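Local coordinates for DUF2235 domain-containing protein (Pseudomonas aeruginosa, PDB 4O5P) that is a phospholipase effector of the type VI secretion system that hydrolyses phospholipids and probably acts at the membranes of target cells, at residues F129-M134 / E563-P568; L308-L313 / C365-T370; S403-Q408 / F447-E452; P224-M229 / A268-S273. All coordinates share one frame; numbering follows the deposited sequence.

Interaction 1. Residues F129-M134 / E563-P568; sequences FTPSNM and EKQFDP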
loop_
_atom_site.group_PDB
_atom_site.type_symbol
_atom_site.label_atom_id
_atom_site.label_comp_id
_atom_site.label_asym_id
_atom_site.label_seq_id
_atom_site.Cartn_x
_atom_site.Cartn_y
_atom_site.Cartn_z
ATOM N N PHE A 129 -6.680 -17.012 -6.080
ATOM C CA PHE A 129 -7.541 -17.822 -5.228
ATOM C C PHE A 129 -6.971 -18.155 -3.848
ATOM O O PHE A 129 -7.674 -18.698 -2.993
ATOM C CB PHE A 129 -7.978 -19.078 -5.980
ATOM C CG PHE A 129 -8.894 -18.787 -7.136
ATOM C CD1 PHE A 129 -10.084 -18.104 -6.930
ATOM C CD2 PHE A 129 -8.573 -19.197 -8.422
ATOM C CE1 PHE A 129 -10.956 -17.833 -7.990
ATOM C CE2 PHE A 129 -9.429 -18.934 -9.482
ATOM C CZ PHE A 129 -10.627 -18.246 -9.264
ATOM N N THR A 130 -5.704 -17.826 -3.626
ATOM C CA THR A 130 -5.095 -18.028 -2.314
ATOM C C THR A 130 -4.507 -16.738 -1.748
ATOM O O THR A 130 -3.931 -15.936 -2.480
ATOM C CB THR A 130 -3.991 -19.122 -2.330
ATOM O OG1 THR A 130 -3.150 -18.949 -3.474
ATOM C CG2 THR A 130 -4.602 -20.496 -2.373
ATOM N N PRO A 131 -4.654 -16.541 -0.433
ATOM C CA PRO A 131 -4.021 -15.405 0.246
ATOM C C PRO A 131 -2.499 -15.574 0.299
ATOM O O PRO A 131 -2.015 -16.665 0.005
ATOM C CB PRO A 131 -4.631 -15.455 1.653
ATOM C CG PRO A 131 -5.084 -16.852 1.838
ATOM C CD PRO A 131 -5.481 -17.353 0.478
ATOM N N SER A 132 -1.766 -14.523 0.661
ATOM C CA SER A 132 -0.300 -14.562 0.682
ATOM C C SER A 132 0.260 -15.372 1.841
ATOM O O SER A 132 -0.363 -15.445 2.889
ATOM C CB SER A 132 0.226 -13.158 0.873
ATOM O OG SER A 132 -0.058 -12.752 2.198
ATOM N N ASN A 133 1.461 -15.931 1.682
ATOM C CA ASN A 133 2.124 -16.648 2.787
ATOM C C ASN A 133 3.004 -15.757 3.676
ATOM O O ASN A 133 4.027 -15.234 3.222
ATOM C CB ASN A 133 2.935 -17.856 2.272
ATOM C CG ASN A 133 4.121 -17.455 1.383
ATOM O OD1 ASN A 133 4.109 -17.686 0.172
ATOM N ND2 ASN A 133 5.155 -16.862 1.989
HETATM N N MSE A 134 2.608 -15.592 4.937
HETATM C CA MSE A 134 3.410 -14.840 5.907
HETATM C C MSE A 134 3.810 -13.462 5.382
HETATM O O MSE A 134 4.942 -13.017 5.595
HETATM C CB MSE A 134 4.679 -15.623 6.284
HETATM C CG MSE A 134 4.453 -16.967 6.990
HETATM SE SE MSE A 134 4.325 -16.844 8.936
HETATM C CE MSE A 134 2.430 -16.383 9.102
ATOM N N GLU A 563 -10.515 -15.795 2.382
ATOM C CA GLU A 563 -9.904 -14.665 1.669
ATOM C C GLU A 563 -8.566 -14.163 2.220
ATOM O O GLU A 563 -7.792 -13.526 1.488
ATOM C CB GLU A 563 -10.869 -13.485 1.620
ATOM C CG GLU A 563 -12.165 -13.746 0.850
ATOM C CD GLU A 563 -13.339 -14.079 1.763
ATOM O OE1 GLU A 563 -13.124 -14.605 2.879
ATOM O OE2 GLU A 563 -14.487 -13.811 1.357
ATOM N N LYS A 564 -8.305 -14.419 3.504
ATOM C CA LYS A 564 -7.124 -13.878 4.180
ATOM C C LYS A 564 -6.423 -14.981 4.959
ATOM O O LYS A 564 -7.031 -15.989 5.293
ATOM C CB LYS A 564 -7.514 -12.735 5.128
ATOM C CG LYS A 564 -7.917 -11.446 4.405
ATOM C CD LYS A 564 -8.275 -10.281 5.367
ATOM C CE LYS A 564 -7.196 -10.049 6.411
ATOM N NZ LYS A 564 -7.306 -8.687 7.035
ATOM N N GLN A 565 -5.141 -14.814 5.246
ATOM C CA GLN A 565 -4.468 -15.826 6.045
ATOM C C GLN A 565 -4.894 -15.700 7.491
ATOM O O GLN A 565 -5.108 -14.591 7.973
ATOM C CB GLN A 565 -2.954 -15.728 5.908
ATOM C CG GLN A 565 -2.432 -16.386 4.638
ATOM C CD GLN A 565 -2.477 -17.919 4.658
ATOM O OE1 GLN A 565 -2.731 -18.539 5.694
ATOM N NE2 GLN A 565 -2.226 -18.529 3.502
ATOM N N PHE A 566 -5.042 -16.833 8.176
ATOM C CA PHE A 566 -5.487 -16.796 9.568
ATOM C C PHE A 566 -4.521 -16.027 10.453
ATOM O O PHE A 566 -3.311 -16.253 10.436
ATOM C CB PHE A 566 -5.734 -18.192 10.153
ATOM C CG PHE A 566 -6.215 -18.153 11.580
ATOM C CD1 PHE A 566 -7.488 -17.683 11.884
ATOM C CD2 PHE A 566 -5.388 -18.568 12.619
ATOM C CE1 PHE A 566 -7.934 -17.635 13.200
ATOM C CE2 PHE A 566 -5.825 -18.521 13.934
ATOM C CZ PHE A 566 -7.099 -18.050 14.225
ATOM N N ASP A 567 -5.089 -15.116 11.230
ATOM C CA ASP A 567 -4.322 -14.196 12.044
ATOM C C ASP A 567 -4.831 -14.333 13.483
ATOM O O ASP A 567 -5.875 -13.785 13.835
ATOM C CB ASP A 567 -4.533 -12.775 11.502
ATOM C CG ASP A 567 -3.558 -11.765 12.079
ATOM O OD1 ASP A 567 -2.514 -12.183 12.625
ATOM O OD2 ASP A 567 -3.835 -10.547 11.968
ATOM N N PRO A 568 -4.109 -15.091 14.319
ATOM C CA PRO A 568 -4.601 -15.326 15.679
ATOM C C PRO A 568 -4.317 -14.146 16.600
ATOM O O PRO A 568 -3.271 -13.503 16.462
ATOM C CB PRO A 568 -3.796 -16.539 16.122
ATOM C CG PRO A 568 -2.489 -16.407 15.412
ATOM C CD PRO A 568 -2.802 -15.733 14.082
#
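The ring of Pro131 rests on the backbone of Glu563, Lys564 and Gln565. Its CB lies 3.7 Å from Glu563 O and is equally close to Gln565 N. The next ring carbon, Pro131 CG, sits 3.9 Å from Lys564 C. The two backbones come close here, with the CA atoms of Pro131 and Lys564 5.2 Å apart.

The side chain of Gln565 closes over the same proline. Its CG stands beside its own backbone N, anti to the carbonyl carbon (chi1 -81°). A bend at chi2 (-72°) turns CD back toward the first segment. The amide nitrogen Gln565 NE2 lies 3.7 Å from Pro131 CG. The glutamine chain and the proline ring cross at about a right angle. This is van der Waals contact, and no hydrogen bond joins the two segments. Gln565 CG is modelled too close to Ser132 O, so the detail there is doubtful.

The CB of Lys564 points away from the proline. Its NZ forms a salt bridge with Asp81 and a hydrogen bond with Asn75 O. Ser132 and Glu563 make backbone hydrogen bonds to Gly120 and Val122 of the loop after strand 111-116. Helix 507-528 meets Thr130, Gln565 and Phe566, and the Phe566 ring meets that of Trp513.

The contact is a surface packing of two irregular loops. It joins the loop between strand 111-116, a strand of the central mixed sheet, and helix 139-162 to a loop of the Tle1-like C-terminal family region.

Interaction 2. Residues L308-L313 / C365-T370; sequences LPDEAL and CYRKWT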
loop_
_atom_site.group_PDB
_atom_site.type_symbol
_atom_site.label_atom_id
_atom_site.label_comp_id
_atom_site.label_asym_id
_atom_site.label_seq_id
_atom_site.Cartn_x
_atom_site.Cartn_y
_atom_site.Cartn_z
ATOM N N LEU A 308 3.226 11.549 -9.349
ATOM C CA LEU A 308 1.862 11.883 -9.764
ATOM C C LEU A 308 1.882 12.393 -11.218
ATOM O O LEU A 308 2.917 12.878 -11.685
ATOM C CB LEU A 308 1.235 12.914 -8.826
ATOM C CG LEU A 308 0.905 12.596 -7.361
ATOM C CD1 LEU A 308 0.267 13.815 -6.737
ATOM C CD2 LEU A 308 -0.034 11.419 -7.188
ATOM N N PRO A 309 0.762 12.231 -11.951
ATOM C CA PRO A 309 0.741 12.686 -13.354
ATOM C C PRO A 309 1.076 14.168 -13.497
ATOM O O PRO A 309 0.569 14.996 -12.726
ATOM C CB PRO A 309 -0.716 12.445 -13.780
ATOM C CG PRO A 309 -1.143 11.266 -12.984
ATOM C CD PRO A 309 -0.440 11.443 -11.617
ATOM N N ASP A 310 1.937 14.486 -14.460
ATOM C CA ASP A 310 2.266 15.871 -14.758
ATOM C C ASP A 310 1.387 16.379 -15.891
ATOM O O ASP A 310 1.189 15.697 -16.899
ATOM C CB ASP A 310 3.742 16.025 -15.126
ATOM C CG ASP A 310 4.596 16.418 -13.938
ATOM O OD1 ASP A 310 4.105 17.181 -13.072
ATOM O OD2 ASP A 310 5.759 15.982 -13.875
ATOM N N GLU A 311 0.850 17.575 -15.701
ATOM C CA GLU A 311 0.014 18.201 -16.704
ATOM C C GLU A 311 0.899 18.799 -17.791
ATOM O O GLU A 311 2.049 19.176 -17.531
ATOM C CB GLU A 311 -0.858 19.280 -16.062
ATOM C CG GLU A 311 -1.742 18.782 -14.911
ATOM C CD GLU A 311 -2.679 17.641 -15.312
ATOM O OE1 GLU A 311 -3.006 17.502 -16.515
ATOM O OE2 GLU A 311 -3.092 16.873 -14.414
ATOM N N ALA A 312 0.370 18.867 -19.011
ATOM C CA ALA A 312 1.125 19.371 -20.160
ATOM C C ALA A 312 1.129 20.905 -20.269
ATOM O O ALA A 312 0.833 21.617 -19.304
ATOM C CB ALA A 312 0.602 18.749 -21.454
ATOM N N LEU A 313 1.460 21.400 -21.456
ATOM C CA LEU A 313 1.650 22.828 -21.681
ATOM C C LEU A 313 0.613 23.402 -22.649
ATOM O O LEU A 313 0.669 23.152 -23.859
ATOM C CB LEU A 313 3.056 23.078 -22.226
ATOM C CG LEU A 313 3.641 24.477 -22.006
ATOM C CD1 LEU A 313 3.971 24.696 -20.535
ATOM C CD2 LEU A 313 4.873 24.698 -22.881
ATOM N N CYS A 365 9.401 19.151 -4.614
ATOM C CA CYS A 365 8.243 19.915 -4.171
ATOM C C CYS A 365 6.953 19.214 -4.586
ATOM O O CYS A 365 6.965 18.083 -5.072
ATOM C CB CYS A 365 8.266 21.320 -4.789
ATOM S SG CYS A 365 8.157 21.301 -6.616
ATOM N N TYR A 366 5.842 19.907 -4.417
ATOM C CA TYR A 366 4.539 19.310 -4.667
ATOM C C TYR A 366 3.885 19.973 -5.855
ATOM O O TYR A 366 3.822 21.201 -5.952
ATOM C CB TYR A 366 3.651 19.425 -3.421
ATOM C CG TYR A 366 4.218 18.672 -2.244
ATOM C CD1 TYR A 366 5.162 19.255 -1.415
ATOM C CD2 TYR A 366 3.833 17.351 -1.988
ATOM C CE1 TYR A 366 5.703 18.555 -0.335
ATOM C CE2 TYR A 366 4.353 16.646 -0.916
ATOM C CZ TYR A 366 5.284 17.248 -0.094
ATOM O OH TYR A 366 5.799 16.533 0.962
ATOM N N ARG A 367 3.408 19.138 -6.761
ATOM C CA ARG A 367 2.611 19.564 -7.909
ATOM C C ARG A 367 1.340 20.340 -7.528
ATOM O O ARG A 367 0.704 20.023 -6.524
ATOM C CB ARG A 367 2.222 18.301 -8.671
ATOM C CG ARG A 367 1.638 18.571 -10.002
ATOM C CD ARG A 367 0.136 18.393 -9.943
ATOM N NE ARG A 367 -0.289 17.521 -11.002
ATOM C CZ ARG A 367 -1.503 17.520 -11.523
ATOM N NH1 ARG A 367 -2.432 18.361 -11.078
ATOM N NH2 ARG A 367 -1.766 16.671 -12.488
ATOM N N LYS A 368 0.952 21.329 -8.343
ATOM C CA LYS A 368 -0.267 22.110 -8.088
ATOM C C LYS A 368 -1.461 21.210 -7.747
ATOM O O LYS A 368 -1.568 20.093 -8.247
ATOM C CB LYS A 368 -0.626 22.996 -9.303
ATOM C CG LYS A 368 -0.903 22.227 -10.602
ATOM C CD LYS A 368 -1.274 23.178 -11.748
ATOM C CE LYS A 368 -1.494 22.420 -13.052
ATOM N NZ LYS A 368 -1.757 23.317 -14.218
ATOM N N TRP A 369 -2.338 21.680 -6.868
ATOM C CA TRP A 369 -3.579 20.964 -6.557
ATOM C C TRP A 369 -3.352 19.623 -5.865
ATOM O O TRP A 369 -4.278 18.807 -5.807
ATOM C CB TRP A 369 -4.422 20.715 -7.820
ATOM C CG TRP A 369 -4.580 21.903 -8.730
ATOM C CD1 TRP A 369 -4.532 23.225 -8.382
ATOM C CD2 TRP A 369 -4.795 21.869 -10.146
ATOM N NE1 TRP A 369 -4.724 24.014 -9.500
ATOM C CE2 TRP A 369 -4.890 23.203 -10.592
ATOM C CE3 TRP A 369 -4.922 20.833 -11.084
ATOM C CZ2 TRP A 369 -5.095 23.532 -11.940
ATOM C CZ3 TRP A 369 -5.130 21.163 -12.412
ATOM C CH2 TRP A 369 -5.215 22.500 -12.826
ATOM N N THR A 370 -2.142 19.388 -5.352
ATOM C CA THR A 370 -1.869 18.171 -4.577
ATOM C C THR A 370 -1.287 18.526 -3.206
ATOM O O THR A 370 -0.458 19.431 -3.098
ATOM C CB THR A 370 -0.945 17.197 -5.339
ATOM O OG1 THR A 370 0.379 17.742 -5.442
ATOM C CG2 THR A 370 -1.490 16.952 -6.746
#
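Arg367 grips Pro309 O side-on with two nitrogens. NH2 of Arg367 donates to Pro309 O at 2.9 Å, and its NE donates to the same oxygen at 3.2 Å. The oxygen lies in the guanidinium plane. Bends at chi2 (-103°) and chi3 (-129°) place CD and NE, and the edge formed by NE and NH2 faces Pro309 O.

The charged pairing comes from Glu311, which forms a salt bridge from OE2 to Arg367 NH2. The modelled length of 2.3 Å is too short to be taken literally. The carboxylate and guanidinium planes stand 86° apart, and Glu311 CG lies over one guanidinium face. The carboxylate is also held by the backbone N atoms of Phe327 and Leu328, while Arg367 NH1 donates to Leu328 O.

Arg367 to Thr370 form a type II beta turn that leads into strand 370-375 of the central sheet. Thr370 N donates to Arg367 O at 3.1 Å, and Thr370 OG1 reaches that oxygen from the same face of its plane.

The apolar contacts are few. Leu308 and Thr370 meet tip to tip, with Leu308 CD1 3.6 Å from Thr370 CG2. Lys368 CE approaches Glu311 CG at 4.1 Å, and Lys368 CD lies over the centre of the Trp369 ring.

Interaction 3. Residues S403-Q408 / F447-E452; sequences SQIALQ and FSVSEE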
loop_
_atom_site.group_PDB
_atom_site.type_symbol
_atom_site.label_atom_id
_atom_site.label_comp_id
_atom_site.label_asym_id
_atom_site.label_seq_id
_atom_site.Cartn_x
_atom_site.Cartn_y
_atom_site.Cartn_z
ATOM N N SER A 403 -7.800 5.965 13.211
ATOM C CA SER A 403 -7.999 6.062 11.768
ATOM C C SER A 403 -9.304 6.756 11.357
ATOM O O SER A 403 -9.482 7.085 10.192
ATOM C CB SER A 403 -7.944 4.672 11.147
ATOM O OG SER A 403 -8.814 3.798 11.827
ATOM N N GLN A 404 -10.211 6.957 12.306
ATOM C CA GLN A 404 -11.457 7.666 12.017
ATOM C C GLN A 404 -11.256 9.140 11.696
ATOM O O GLN A 404 -12.132 9.754 11.072
ATOM C CB GLN A 404 -12.467 7.494 13.166
ATOM C CG GLN A 404 -12.917 6.036 13.385
ATOM C CD GLN A 404 -13.804 5.506 12.264
ATOM O OE1 GLN A 404 -13.410 4.620 11.493
ATOM N NE2 GLN A 404 -15.018 6.037 12.180
ATOM N N ILE A 405 -10.123 9.721 12.094
ATOM C CA ILE A 405 -9.922 11.155 11.824
ATOM C C ILE A 405 -9.545 11.335 10.360
ATOM O O ILE A 405 -10.230 12.042 9.591
ATOM C CB ILE A 405 -8.833 11.795 12.750
ATOM C CG1 ILE A 405 -9.127 11.512 14.221
ATOM C CG2 ILE A 405 -8.726 13.298 12.513
ATOM C CD1 ILE A 405 -10.438 12.108 14.714
ATOM N N ALA A 406 -8.463 10.668 9.965
ATOM C CA ALA A 406 -8.055 10.655 8.563
ATOM C C ALA A 406 -9.241 10.320 7.658
ATOM O O ALA A 406 -9.427 10.949 6.613
ATOM C CB ALA A 406 -6.927 9.681 8.349
ATOM N N LEU A 407 -10.062 9.355 8.072
ATOM C CA LEU A 407 -11.239 8.966 7.276
ATOM C C LEU A 407 -12.136 10.175 7.031
ATOM O O LEU A 407 -12.466 10.515 5.873
ATOM C CB LEU A 407 -12.029 7.866 7.993
ATOM C CG LEU A 407 -13.446 7.580 7.504
ATOM C CD1 LEU A 407 -13.413 6.965 6.107
ATOM C CD2 LEU A 407 -14.129 6.654 8.465
ATOM N N GLN A 408 -12.499 10.854 8.108
ATOM C CA GLN A 408 -13.374 12.006 7.950
ATOM C C GLN A 408 -12.685 13.053 7.084
ATOM O O GLN A 408 -13.311 13.672 6.195
ATOM C CB GLN A 408 -13.788 12.575 9.311
ATOM C CG GLN A 408 -14.868 11.748 10.005
ATOM C CD GLN A 408 -15.660 12.545 11.043
ATOM O OE1 GLN A 408 -15.448 13.747 11.219
ATOM N NE2 GLN A 408 -16.582 11.870 11.736
ATOM N N PHE A 447 -18.425 6.013 10.290
ATOM C CA PHE A 447 -17.702 7.280 10.230
ATOM C C PHE A 447 -17.675 8.007 11.580
ATOM O O PHE A 447 -17.262 9.168 11.645
ATOM C CB PHE A 447 -18.323 8.199 9.168
ATOM C CG PHE A 447 -17.950 7.845 7.744
ATOM C CD1 PHE A 447 -18.527 6.754 7.107
ATOM C CD2 PHE A 447 -17.024 8.608 7.048
ATOM C CE1 PHE A 447 -18.179 6.431 5.803
ATOM C CE2 PHE A 447 -16.665 8.292 5.739
ATOM C CZ PHE A 447 -17.242 7.210 5.116
ATOM N N SER A 448 -18.114 7.336 12.646
ATOM C CA SER A 448 -18.189 7.961 13.978
ATOM C C SER A 448 -16.831 8.379 14.553
ATOM O O SER A 448 -15.856 7.623 14.487
ATOM C CB SER A 448 -18.847 7.010 14.981
ATOM O OG SER A 448 -20.235 6.905 14.771
ATOM N N VAL A 449 -16.779 9.581 15.122
ATOM C CA VAL A 449 -15.619 10.029 15.897
ATOM C C VAL A 449 -16.097 10.511 17.260
ATOM O O VAL A 449 -17.004 11.335 17.338
ATOM C CB VAL A 449 -14.897 11.198 15.212
ATOM C CG1 VAL A 449 -13.854 11.818 16.155
ATOM C CG2 VAL A 449 -14.257 10.741 13.940
ATOM N N SER A 450 -15.490 10.019 18.335
ATOM C CA SER A 450 -15.912 10.423 19.670
ATOM C C SER A 450 -15.145 11.675 20.074
ATOM O O SER A 450 -14.092 11.978 19.502
ATOM C CB SER A 450 -15.669 9.298 20.675
ATOM O OG SER A 450 -14.293 9.184 20.989
ATOM N N GLU A 451 -15.660 12.423 21.044
ATOM C CA GLU A 451 -14.959 13.642 21.405
ATOM C C GLU A 451 -13.647 13.335 22.121
ATOM O O GLU A 451 -12.716 14.127 22.046
ATOM C CB GLU A 451 -15.855 14.626 22.179
ATOM C CG GLU A 451 -15.997 14.362 23.666
ATOM C CD GLU A 451 -16.718 15.505 24.386
ATOM O OE1 GLU A 451 -17.504 16.229 23.726
ATOM O OE2 GLU A 451 -16.492 15.676 25.608
ATOM N N GLU A 452 -13.550 12.187 22.790
ATOM C CA GLU A 452 -12.296 11.821 23.458
ATOM C C GLU A 452 -11.206 11.639 22.398
ATOM O O GLU A 452 -10.090 12.180 22.514
ATOM C CB GLU A 452 -12.491 10.541 24.273
ATOM C CG GLU A 452 -11.267 10.043 25.031
ATOM C CD GLU A 452 -11.580 8.803 25.894
ATOM O OE1 GLU A 452 -12.072 8.994 27.030
ATOM O OE2 GLU A 452 -11.346 7.646 25.445
#
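Gln404 and Gln408, one turn apart on helix 403-416, bond to carbonyls of the loop 447-450. This loop leads into helix 451-463, whose N-cap is Ser450.

The tight part is largely buried. Gln408 NE2 donates to Phe447 O at 2.8 Å, nearly straight down that carbonyl and in the plane of its own amide. A bend at chi2 (-70°) folds Gln404 CD back beside Ser448 O. Gln404 NE2 donates to that oxygen at 2.9 Å, tilted 33° from the carbonyl plane. Gln404 NE2 also bonds to Glu446 O, and Gln408 OE1 accepts from Arg19 N.

Leu407 crosses the Phe447 ring at about a right angle. Its CD2 stands over one face in a CH-pi contact, 4.1 Å from the centroid and offset toward the rim. Its CD1 is 3.5 Å from Phe447 CE2. Leu95 and Arg94 of helix 91-97 also touch Leu407.

Val449 points toward the helix. Its CG2 lies 3.4 Å from Gln408 NE2, and its CG1 meets Ile405 CD1 at 3.7 Å.

The loose side is at Ser448, whose CB points away from the helix, and at the solvent-exposed Glu451. Beyond Val449 the chain leaves the first helix, and Ser450 OG caps Leu453 N.

Interaction 4. Residues P224-M229 / A268-S273; sequences PHILAM and AGLPIS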
loop_
_atom_site.group_PDB
_atom_site.type_symbol
_atom_site.label_atom_id
_atom_site.label_comp_id
_atom_site.label_asym_id
_atom_site.label_seq_id
_atom_site.Cartn_x
_atom_site.Cartn_y
_atom_site.Cartn_z
ATOM N N PRO A 224 -29.791 9.687 -23.634
ATOM C CA PRO A 224 -28.991 10.838 -23.197
ATOM C C PRO A 224 -27.679 11.004 -23.972
ATOM O O PRO A 224 -27.069 9.998 -24.350
ATOM C CB PRO A 224 -28.677 10.507 -21.722
ATOM C CG PRO A 224 -29.407 9.184 -21.421
ATOM C CD PRO A 224 -29.609 8.533 -22.739
ATOM N N HIS A 225 -27.256 12.249 -24.205
ATOM C CA HIS A 225 -25.927 12.501 -24.761
ATOM C C HIS A 225 -24.861 12.233 -23.691
ATOM O O HIS A 225 -24.822 12.923 -22.677
ATOM C CB HIS A 225 -25.785 13.950 -25.246
ATOM C CG HIS A 225 -26.480 14.237 -26.542
ATOM N ND1 HIS A 225 -27.674 13.647 -26.900
ATOM C CD2 HIS A 225 -26.160 15.078 -27.555
ATOM C CE1 HIS A 225 -28.057 14.107 -28.080
ATOM N NE2 HIS A 225 -27.155 14.977 -28.498
ATOM N N ILE A 226 -23.998 11.242 -23.928
ATOM C CA ILE A 226 -22.915 10.925 -22.999
ATOM C C ILE A 226 -21.786 11.935 -23.123
ATOM O O ILE A 226 -21.185 12.069 -24.186
ATOM C CB ILE A 226 -22.380 9.496 -23.220
ATOM C CG1 ILE A 226 -23.524 8.489 -23.175
ATOM C CG2 ILE A 226 -21.341 9.148 -22.173
ATOM C CD1 ILE A 226 -24.407 8.631 -21.959
ATOM N N LEU A 227 -21.482 12.626 -22.025
ATOM C CA LEU A 227 -20.632 13.807 -22.083
ATOM C C LEU A 227 -19.174 13.596 -21.704
ATOM O O LEU A 227 -18.274 14.103 -22.382
ATOM C CB LEU A 227 -21.208 14.903 -21.194
ATOM C CG LEU A 227 -22.493 15.547 -21.696
ATOM C CD1 LEU A 227 -22.972 16.587 -20.712
ATOM C CD2 LEU A 227 -22.248 16.165 -23.062
ATOM N N ALA A 228 -18.934 12.896 -20.599
ATOM C CA ALA A 228 -17.573 12.782 -20.083
ATOM C C ALA A 228 -17.454 11.658 -19.086
ATOM O O ALA A 228 -18.450 11.036 -18.691
ATOM C CB ALA A 228 -17.121 14.098 -19.420
HETATM N N MSE A 229 -16.214 11.428 -18.673
HETATM C CA MSE A 229 -15.917 10.473 -17.633
HETATM C C MSE A 229 -15.079 11.130 -16.566
HETATM O O MSE A 229 -14.004 11.646 -16.845
HETATM C CB MSE A 229 -15.195 9.275 -18.218
HETATM C CG MSE A 229 -16.166 8.442 -19.002
HETATM SE SE MSE A 229 -15.571 6.772 -19.627
HETATM C CE MSE A 229 -14.447 6.132 -18.121
ATOM N N ALA A 268 -12.263 6.571 -25.418
ATOM C CA ALA A 268 -13.259 6.281 -26.450
ATOM C C ALA A 268 -13.980 7.558 -26.928
ATOM O O ALA A 268 -15.198 7.573 -27.122
ATOM C CB ALA A 268 -14.250 5.236 -25.942
ATOM N N GLY A 269 -13.214 8.632 -27.109
ATOM C CA GLY A 269 -13.754 9.884 -27.614
ATOM C C GLY A 269 -14.165 10.852 -26.523
ATOM O O GLY A 269 -14.179 12.071 -26.742
ATOM N N LEU A 270 -14.491 10.300 -25.351
ATOM C CA LEU A 270 -15.037 11.071 -24.239
ATOM C C LEU A 270 -13.931 11.713 -23.414
ATOM O O LEU A 270 -12.958 11.037 -23.058
ATOM C CB LEU A 270 -15.838 10.152 -23.315
ATOM C CG LEU A 270 -17.144 9.498 -23.756
ATOM C CD1 LEU A 270 -17.592 8.512 -22.685
ATOM C CD2 LEU A 270 -18.228 10.543 -24.010
ATOM N N PRO A 271 -14.084 13.009 -23.084
ATOM C CA PRO A 271 -13.161 13.652 -22.144
ATOM C C PRO A 271 -13.114 12.838 -20.866
ATOM O O PRO A 271 -14.166 12.335 -20.434
ATOM C CB PRO A 271 -13.837 15.003 -21.856
ATOM C CG PRO A 271 -14.665 15.279 -23.066
ATOM C CD PRO A 271 -15.146 13.929 -23.542
ATOM N N ILE A 272 -11.926 12.701 -20.281
ATOM C CA ILE A 272 -11.762 11.952 -19.039
ATOM C C ILE A 272 -10.820 12.690 -18.110
ATOM O O ILE A 272 -9.797 13.247 -18.535
ATOM C CB ILE A 272 -11.235 10.506 -19.296
ATOM C CG1 ILE A 272 -11.221 9.681 -18.002
ATOM C CG2 ILE A 272 -9.857 10.526 -19.979
ATOM C CD1 ILE A 272 -10.885 8.206 -18.239
ATOM N N SER A 273 -11.164 12.694 -16.827
ATOM C CA SER A 273 -10.298 13.304 -15.828
ATOM C C SER A 273 -10.412 12.557 -14.509
ATOM O O SER A 273 -11.442 11.967 -14.217
ATOM C CB SER A 273 -10.719 14.755 -15.630
ATOM O OG SER A 273 -11.979 14.818 -14.978
#
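Met229 N donates a hydrogen bond to Pro271 O at 2.8 Å, the shorter of the two backbone bonds between these strands. In the other, Ser273 N donates to Met229 O at 3.0 Å. Ile272 CA adds a CA-H...O contact to Met229 O at 3.2 Å. These bonds set Met229 opposite Ile272 in a parallel bridge. The short strand segments run 27° apart.

Before the bridge the strands meet through side chains and carbonyl oxygens, not backbone hydrogen bonds. Pro271 has no N-H to give, and its CD sits 3.3 Å from Leu227 O. Leu270 points toward the first strand and forks over it. Its CD2 lies 3.3 Å from Ile226 O, while its CD1 is 3.8 Å from Ile226 CG2. That same methyl, Leu270 CD1, lies 4.0 Å from Met229 CG, and the two side chains cross at about a right angle.

The side chains of Met229 and Ile272 lie on the same face of the sheet. Met229 is selenomethionine in this crystal. A bend at chi3 (38°) places its CE, which comes 4.1 Å from Ile272 CD1. Leu153 and Leu157 of helix 139-162 pack on Met229 and Leu270 respectively. The hydroxyl of Ser273 bonds to Glu275 and Arg230.

Strand 62-71 pairs in parallel with strand 225-236 as well, so the latter has a partner on each edge. Strand 225-236 runs on into a GxSxG turn consistent with a nucleophile elbow. The parallel strands and this turn fit the alpha/beta-hydrolase fold, the clan to which the catalytic family belongs.

Interactions 2 and 4 lie on the same side of the chain's centre, with their centres 23 Å apart and nearest atoms about 8 Å apart. Interaction 4 is within the central sheet, pairing strands 225-236 and 270-280; interaction 2 lies at the start of its strand 370-375. These strands lead toward Ser237, Asp281 and His379, whose geometry resembles a catalytic triad. Interaction 3 uses helix 403-416, which follows in the chain; its centre is 30 Å from that of interaction 2. Interaction 1 closes the longest chain loop, spanning the other three. It lies across the chain's centre from interaction 2, 38 Å between centres, and its nearest atoms are about 13 Å from those of interaction 3.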